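Local atomic coordinates of mitochondrial association factor 1 (PDB entry 6BXS), a protein that probably acts in the association of the parasite Toxoplasma gondii with host mitochondria and carries a macro domain, the fold known for binding ADP-ribose. Residues A[54-58]-A[167-171]. Numbering follows the deposited sequence.
Sequences GLFIG and MLYTV
I57 and Y169 form the apolar centre: the two side chains run antiparallel past one another, and I57 CG1 lies 3.8 Å from Y169 CE2, oblique to the ring. I57 then meets M167 tip to tip, its CD1 3.9 Å from M167 CE. The thioether chain bends at its last torsion, so that the CE methyl rather than SD makes the closest approach to I57. On the other flank of the tyrosine, L55 CD2 touches V171 CG2 at 3.7 Å, the two side chains lying roughly perpendicular. M167, Y169 and V171 alternate with L168 and T170, so one face of strand 166-170 and its continuation meets the loop that joins strand 45-50 to helix 61-76; A67 and F66 of that helix close around I57 and M167.

Outward, the contact turns polar. Y169 extends with CG anti to its own N (chi1 -178°), which carries the phenol across to the loop backbone. There OH donates to F56 O at 2.9 Å, and the acceptor sits at the ring edge, near the ring plane. Seen from the carbonyl, the donor stands 47° above the carbonyl plane, at a C=O...O angle of 120°, so no lone pair is met squarely. F56 N is also only 3.2 Å from Y169 OH, but the angle is too poor for a bond.

The hydroxyl is bonded as well to T52 N, and F56 O to N63 ND2. Accepting from one amide while donating to a carbonyl, the buried phenol pins two points of an irregular loop to the central sheet of this macro-domain protein.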
loop_
_atom_site.group_PDB
_atom_site.type_symbol
_atom_site.label_atom_id
_atom_site.label_comp_id
_atom_site.label_asym_id
_atom_site.label_seq_id
_atom_site.Cartn_x
_atom_site.Cartn_y
_atom_site.Cartn_z
ATOM N N GLY A 54 -5.460 11.789 6.904
ATOM C CA GLY A 54 -4.619 12.950 7.142
ATOM C C GLY A 54 -3.217 12.805 6.569
ATOM O O GLY A 54 -2.423 13.742 6.629
ATOM N N LEU A 55 -2.915 11.623 6.035
ATOM C CA LEU A 55 -1.680 11.374 5.283
ATOM C C LEU A 55 -0.396 11.386 6.122
ATOM O O LEU A 55 0.677 11.670 5.592
ATOM C CB LEU A 55 -1.533 12.399 4.152
ATOM C CG LEU A 55 -2.729 12.613 3.223
ATOM C CD1 LEU A 55 -2.365 13.617 2.135
ATOM C CD2 LEU A 55 -3.191 11.301 2.614
ATOM N N PHE A 56 -0.490 11.060 7.409
ATOM C CA PHE A 56 0.701 10.980 8.258
ATOM C C PHE A 56 1.136 9.531 8.470
ATOM O O PHE A 56 0.315 8.616 8.437
ATOM C CB PHE A 56 0.446 11.636 9.617
ATOM C CG PHE A 56 -0.444 10.831 10.514
ATOM C CD1 PHE A 56 0.084 9.863 11.353
ATOM C CD2 PHE A 56 -1.809 11.037 10.516
ATOM C CE1 PHE A 56 -0.736 9.114 12.170
ATOM C CE2 PHE A 56 -2.630 10.287 11.332
ATOM C CZ PHE A 56 -2.093 9.329 12.162
ATOM N N ILE A 57 2.432 9.338 8.699
ATOM C CA ILE A 57 2.966 8.045 9.104
ATOM C C ILE A 57 3.156 8.036 10.617
ATOM O O ILE A 57 3.986 8.768 11.156
ATOM C CB ILE A 57 4.298 7.732 8.398
ATOM C CG1 ILE A 57 4.057 7.545 6.897
ATOM C CG2 ILE A 57 4.935 6.471 8.984
ATOM C CD1 ILE A 57 5.320 7.489 6.065
ATOM N N GLY A 58 2.379 7.197 11.294
ATOM C CA GLY A 58 2.373 7.150 12.744
ATOM C C GLY A 58 1.076 6.549 13.242
ATOM O O GLY A 58 0.398 5.826 12.509
ATOM N N MET A 167 8.793 1.770 0.142
ATOM C CA MET A 167 7.497 1.590 0.778
ATOM C C MET A 167 6.436 2.316 -0.028
ATOM O O MET A 167 6.743 3.229 -0.794
ATOM C CB MET A 167 7.506 2.108 2.221
ATOM C CG MET A 167 7.734 3.610 2.359
ATOM S SD MET A 167 7.395 4.229 4.023
ATOM C CE MET A 167 5.604 4.164 4.075
ATOM N N LEU A 168 5.190 1.890 0.139
ATOM C CA LEU A 168 4.055 2.613 -0.404
ATOM C C LEU A 168 3.114 3.006 0.728
ATOM O O LEU A 168 3.164 2.444 1.821
ATOM C CB LEU A 168 3.317 1.776 -1.451
ATOM C CG LEU A 168 3.975 1.683 -2.832
ATOM C CD1 LEU A 168 4.500 0.282 -3.069
ATOM C CD2 LEU A 168 3.005 2.086 -3.934
ATOM N N TYR A 169 2.264 3.984 0.439
ATOM C CA TYR A 169 1.311 4.527 1.398
ATOM C C TYR A 169 0.046 4.837 0.613
ATOM O O TYR A 169 0.098 5.533 -0.401
ATOM C CB TYR A 169 1.883 5.778 2.080
ATOM C CG TYR A 169 1.012 6.418 3.151
ATOM C CD1 TYR A 169 -0.145 7.114 2.818
ATOM C CD2 TYR A 169 1.376 6.364 4.492
ATOM C CE1 TYR A 169 -0.926 7.715 3.792
ATOM C CE2 TYR A 169 0.600 6.963 5.474
ATOM C CZ TYR A 169 -0.549 7.637 5.118
ATOM O OH TYR A 169 -1.325 8.235 6.086
ATOM N N THR A 170 -1.081 4.292 1.060
ATOM C CA THR A 170 -2.341 4.469 0.347
ATOM C C THR A 170 -3.499 4.664 1.320
ATOM O O THR A 170 -3.446 4.220 2.470
ATOM C CB THR A 170 -2.641 3.265 -0.587
ATOM O OG1 THR A 170 -3.660 3.629 -1.525
ATOM C CG2 THR A 170 -3.082 2.032 0.202
ATOM N N VAL A 171 -4.542 5.336 0.841
ATOM C CA VAL A 171 -5.694 5.690 1.664
ATOM C C VAL A 171 -6.941 4.969 1.168
ATOM O O VAL A 171 -7.430 5.236 0.069
ATOM C CB VAL A 171 -5.943 7.211 1.653
ATOM C CG1 VAL A 171 -7.159 7.572 2.500
ATOM C CG2 VAL A 171 -4.713 7.955 2.152
#